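Endopolygalacturonase (Chondrostereum purpureum, PDB 1K5C) probably hydrolyses the alpha-1,4 links between galacturonosyl units within polygalacturonate chains, as a parallel beta-helix enzyme of glycoside hydrolase family 28. Local coordinates at residues A82-G87 / N116-A121; G89-T94 / G149-G154. One frame throughout, in Å; residues are numbered along the deposited sequence.

Contact 1: residues A82-G87 / N116-A121; sequences ALYWDG and NSPAQA
W85 and Y84 reach from one loop toward the backbone and ring of N116-P118, the indole making the polar contact and the phenol ring the apolar one. The W85 ring leaves the backbone on the N side, CG opposite the carbonyl carbon (chi1 -64°), and chi2 of -27° then turns the NE1 edge to the other loop. There NE1 donates to S117 O at 3.0 Å, a bent bond with an N-H...O angle of 140°. The oxygen lies close to the indole plane, and NE1 lies in the plane of the S117 carbonyl. P118 O, in plane at the same edge, is also 3.0 Å from NE1 and 3.1 Å from CD1 of W85, so two successive carbonyl oxygens gather around the pyrrole side. At the six-membered ring, W85 CH2 approaches N116 OD1 to 3.4 Å, with the amide plane steeply turned from the indole. On one face of the indole, offset toward its rim, stands the backbone N of A82, 3.6 Å above the plane. Y84 packs differently. Its side chain runs beside that of P118, both pointing the same way, and P118 CG sits over a ring face in a CH-pi contact, 4.1 Å from the ring centroid. The shortest approach, P118 CG to Y84 CE2, is 3.7 Å. S117 CB points away from 82-87, and its OG hydrogen-bonds D140 OD2. The buried indole N-H is thus satisfied by S117 O, which would probably restrain the indole, while P118 on one face and T54 N, bonded to Y84 OH, would restrain the phenol.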
# COMPACT_ATOMS: atom_id res chain seq x y z
N ALA A 82 -16.67 0.09 -10.22
CA ALA A 82 -16.91 -0.00 -11.65
C ALA A 82 -17.82 1.12 -12.17
O ALA A 82 -17.81 1.38 -13.40
CB ALA A 82 -17.51 -1.36 -12.02
N LEU A 83 -18.53 1.81 -11.28
CA LEU A 83 -19.31 2.97 -11.73
C LEU A 83 -18.46 4.19 -12.03
O LEU A 83 -18.96 5.19 -12.59
CB LEU A 83 -20.36 3.33 -10.67
CG LEU A 83 -21.34 2.23 -10.32
CD1 LEU A 83 -22.33 2.76 -9.21
CD2 LEU A 83 -22.10 1.70 -11.52
N TYR A 84 -17.19 4.13 -11.63
CA TYR A 84 -16.26 5.26 -11.85
C TYR A 84 -15.15 4.91 -12.83
O TYR A 84 -14.66 5.77 -13.54
CB TYR A 84 -15.62 5.63 -10.55
CG TYR A 84 -16.53 5.94 -9.36
CD1 TYR A 84 -16.88 7.24 -9.04
CD2 TYR A 84 -17.00 4.89 -8.58
CE1 TYR A 84 -17.73 7.50 -7.95
CE2 TYR A 84 -17.81 5.14 -7.45
CZ TYR A 84 -18.14 6.46 -7.15
OH TYR A 84 -18.89 6.75 -6.02
N TRP A 85 -14.65 3.64 -12.79
CA TRP A 85 -13.40 3.31 -13.51
C TRP A 85 -13.50 3.65 -14.97
O TRP A 85 -14.47 3.29 -15.66
CB TRP A 85 -13.13 1.81 -13.35
CG TRP A 85 -12.87 1.36 -11.95
CD1 TRP A 85 -12.34 2.10 -10.91
CD2 TRP A 85 -13.12 0.04 -11.44
NE1 TRP A 85 -12.25 1.30 -9.79
CE2 TRP A 85 -12.74 0.05 -10.07
CE3 TRP A 85 -13.67 -1.12 -11.98
CZ2 TRP A 85 -12.86 -1.07 -9.24
CZ3 TRP A 85 -13.81 -2.24 -11.15
CH2 TRP A 85 -13.41 -2.20 -9.80
N ASP A 86 -12.42 4.25 -15.48
CA ASP A 86 -12.39 4.69 -16.88
C ASP A 86 -10.98 4.54 -17.47
O ASP A 86 -10.71 5.15 -18.53
CB ASP A 86 -12.88 6.11 -17.01
CG ASP A 86 -11.96 7.13 -16.38
OD1 ASP A 86 -11.06 6.72 -15.64
OD2 ASP A 86 -12.14 8.37 -16.62
N GLY A 87 -10.10 3.80 -16.83
CA GLY A 87 -8.74 3.62 -17.29
C GLY A 87 -7.79 4.72 -16.85
O GLY A 87 -6.58 4.59 -17.07
N ASN A 116 -13.93 -3.29 -4.65
CA ASN A 116 -14.12 -2.32 -5.74
C ASN A 116 -14.06 -0.86 -5.27
O ASN A 116 -14.99 -0.07 -5.44
CB ASN A 116 -15.41 -2.64 -6.51
CG ASN A 116 -15.34 -4.05 -7.07
OD1 ASN A 116 -14.23 -4.53 -7.41
ND2 ASN A 116 -16.50 -4.68 -7.20
N SER A 117 -12.90 -0.49 -4.71
CA SER A 117 -12.67 0.92 -4.44
C SER A 117 -12.66 1.72 -5.76
O SER A 117 -12.20 1.25 -6.78
CB SER A 117 -11.34 1.11 -3.69
OG SER A 117 -10.22 0.61 -4.44
N PRO A 118 -13.14 2.99 -5.72
CA PRO A 118 -13.07 3.82 -6.94
C PRO A 118 -11.64 4.00 -7.41
O PRO A 118 -11.41 3.98 -8.64
CB PRO A 118 -13.74 5.14 -6.53
CG PRO A 118 -14.77 4.69 -5.47
CD PRO A 118 -13.99 3.61 -4.67
N ALA A 119 -10.71 4.21 -6.50
CA ALA A 119 -9.27 4.34 -6.82
C ALA A 119 -8.54 3.83 -5.58
O ALA A 119 -8.72 2.67 -5.19
CB ALA A 119 -8.92 5.74 -7.31
N GLN A 120 -7.72 4.66 -4.93
CA GLN A 120 -6.90 4.15 -3.85
C GLN A 120 -7.81 3.65 -2.71
O GLN A 120 -8.78 4.30 -2.32
CB GLN A 120 -5.96 5.25 -3.29
CG GLN A 120 -4.89 5.70 -4.30
CD GLN A 120 -5.36 6.81 -5.24
OE1 GLN A 120 -6.55 7.07 -5.42
NE2 GLN A 120 -4.41 7.44 -5.96
N ALA A 121 -7.48 2.44 -2.18
CA ALA A 121 -8.41 1.76 -1.28
C ALA A 121 -8.29 2.22 0.17
O ALA A 121 -9.24 2.82 0.69
CB ALA A 121 -8.24 0.25 -1.43

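Contact 2: residues G89-T94 / G149-G154; sequences GTNNGT and GHNTDG. With NAG (2-acetamido-2-deoxy-beta-D-glucopyranose), chain B.
At the substrate-binding cleft of the beta-helix, N91 and N151 lie near one another, bridged by water, with T90 and H150 close by; both asparagines touch beta-D-galacturonate in another crystal structure of this protein, although no sugar occupies the site here. N151 carries the direct bond. Its CG stands anti to the carbonyl carbon, beside the backbone N (chi1 -57°), and OD1 accepts T90 N at 2.8 Å with an N-H...O angle of 146°. The donor is tilted 35° from the plane of the amide carbonyl. The same oxygen lies 3.3 Å from G89 CA, and a beta carbon at G89 would collide with it; the positive phi of G89 independently suits a residue without a side chain. Water ties the rest together. Water 2 accepts from N151 ND2 at 3.0 Å and donates, at a long 3.3 Å, to N91 OD1. Water 1 accepts from N91 ND2 at 3.1 Å and lies in the plane of the H150 ring, 2.8 Å from NE2. The N91 and H150 side chains cross at about a right angle, with ND2 near the edge of the imidazole. Beyond them, N92 ND2 is covalently joined to C1 of an N-acetylglucosamine, and the N151 side chain packs against D173, another galacturonate-binding residue. An alanine at N151 would probably leave T90 N without its OD1 acceptor and water 2 without its N151 donor. With a carbonyl turned to the backbone and an N-H group to water, the N151 amide is probably held in orientation, whereas N91 meets H150 and N151 through waters 1 and 2, so its link to the second segment is largely water-mediated.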
# COMPACT_ATOMS: atom_id res chain seq x y z
N GLY A 89 -8.03 6.55 -13.66
CA GLY A 89 -7.75 6.70 -12.20
C GLY A 89 -7.80 8.14 -11.78
O GLY A 89 -8.68 8.94 -12.18
N THR A 90 -6.86 8.49 -10.89
CA THR A 90 -6.80 9.83 -10.33
C THR A 90 -5.91 10.71 -11.18
O THR A 90 -5.64 11.86 -10.82
CB THR A 90 -6.34 9.76 -8.86
OG1 THR A 90 -5.16 8.93 -8.71
CG2 THR A 90 -7.38 9.08 -8.02
N ASN A 91 -5.48 10.22 -12.36
CA ASN A 91 -4.67 11.06 -13.24
C ASN A 91 -5.56 12.01 -14.02
O ASN A 91 -5.13 13.15 -14.36
CB ASN A 91 -3.94 10.21 -14.27
CG ASN A 91 -2.94 9.25 -13.67
OD1 ASN A 91 -2.33 9.61 -12.64
ND2 ASN A 91 -2.74 8.14 -14.36
N ASN A 92 -6.75 11.59 -14.42
CA ASN A 92 -7.59 12.33 -15.35
C ASN A 92 -8.94 11.64 -15.41
O ASN A 92 -9.21 10.72 -14.64
CB ASN A 92 -6.87 12.39 -16.74
CG ASN A 92 -7.12 13.67 -17.47
OD1 ASN A 92 -8.30 14.09 -17.55
ND2 ASN A 92 -6.06 14.29 -18.00
N GLY A 93 -9.79 12.05 -16.30
CA GLY A 93 -11.06 11.36 -16.53
C GLY A 93 -12.08 11.68 -15.46
O GLY A 93 -12.16 12.80 -14.91
N THR A 94 -12.90 10.67 -15.20
CA THR A 94 -13.99 10.83 -14.23
C THR A 94 -13.40 11.09 -12.82
O THR A 94 -12.31 10.62 -12.46
CB THR A 94 -14.84 9.56 -14.18
OG1 THR A 94 -14.02 8.46 -13.82
CG2 THR A 94 -15.55 9.29 -15.53
N GLY A 149 -9.76 -0.37 -14.09
CA GLY A 149 -9.33 0.04 -12.75
C GLY A 149 -7.94 0.66 -12.82
O GLY A 149 -7.09 0.24 -13.61
N HIS A 150 -7.71 1.68 -12.00
CA HIS A 150 -6.45 2.42 -12.12
C HIS A 150 -6.21 3.16 -10.79
O HIS A 150 -7.16 3.63 -10.15
CB HIS A 150 -6.58 3.44 -13.29
CG HIS A 150 -5.29 3.81 -13.84
ND1 HIS A 150 -4.67 2.99 -14.78
CD2 HIS A 150 -4.47 4.89 -13.64
CE1 HIS A 150 -3.51 3.57 -15.10
NE2 HIS A 150 -3.36 4.70 -14.43
N ASN A 151 -4.94 3.24 -10.37
CA ASN A 151 -4.61 3.90 -9.10
C ASN A 151 -5.36 3.24 -7.93
O ASN A 151 -5.66 3.89 -6.93
CB ASN A 151 -4.84 5.41 -9.08
CG ASN A 151 -4.07 6.12 -10.20
OD1 ASN A 151 -4.67 6.71 -11.12
ND2 ASN A 151 -2.78 6.09 -10.13
N THR A 152 -5.57 1.92 -8.04
CA THR A 152 -6.30 1.16 -7.02
C THR A 152 -5.37 0.59 -5.95
O THR A 152 -5.46 -0.58 -5.54
CB THR A 152 -7.13 0.07 -7.70
OG1 THR A 152 -6.31 -0.57 -8.70
CG2 THR A 152 -8.41 0.67 -8.33
N ASP A 153 -4.50 1.47 -5.43
CA ASP A 153 -3.54 1.06 -4.40
C ASP A 153 -4.25 0.33 -3.26
O ASP A 153 -5.29 0.76 -2.78
CB ASP A 153 -2.85 2.28 -3.75
CG ASP A 153 -2.13 3.21 -4.70
OD1 ASP A 153 -2.43 3.24 -5.91
OD2 ASP A 153 -1.25 3.97 -4.18
N GLY A 154 -3.63 -0.75 -2.78
CA GLY A 154 -4.24 -1.46 -1.64
C GLY A 154 -4.16 -0.65 -0.34
O GLY A 154 -5.20 -0.32 0.26
C1 NAG B . -6.32 15.42 -18.91
C2 NAG B . -4.90 16.08 -19.03
C3 NAG B . -5.07 17.35 -19.88
C4 NAG B . -5.45 16.84 -21.29
C5 NAG B . -6.81 16.05 -21.21
C6 NAG B . -7.13 15.35 -22.49
C7 NAG B . -3.71 15.50 -16.87
C8 NAG B . -3.43 16.09 -15.55
N2 NAG B . -4.42 16.31 -17.69
O3 NAG B . -3.95 18.23 -19.95
O4 NAG B . -5.66 18.02 -22.07
O5 NAG B . -6.68 14.99 -20.21
O6 NAG B . -8.42 14.77 -22.52
O7 NAG B . -3.30 14.45 -17.12
O HOH W 1 -0.81 5.76 -14.81
O HOH W 2 -0.67 6.84 -12.16

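Following the chain from the N terminus, 82-87 and 89-94 lie one after the other in the long loop between strands 76-78 and 101-104. Contact 1 joins the first of them to 116-121, in the loop leading to strand 122-127, closing a loop with 28 residues between its ends. Contact 2 carries the second on to 149-154, ahead of strand 155-158, and spans 54. Their segments alternate, so the two closures cross, with centres about 6 Å apart. They also meet directly: D86 OD2 and Y84 O bond to T94, and Q120 NE2 to T90 OG1. The long loop is thereby fastened over two successive turns of the beta-helix.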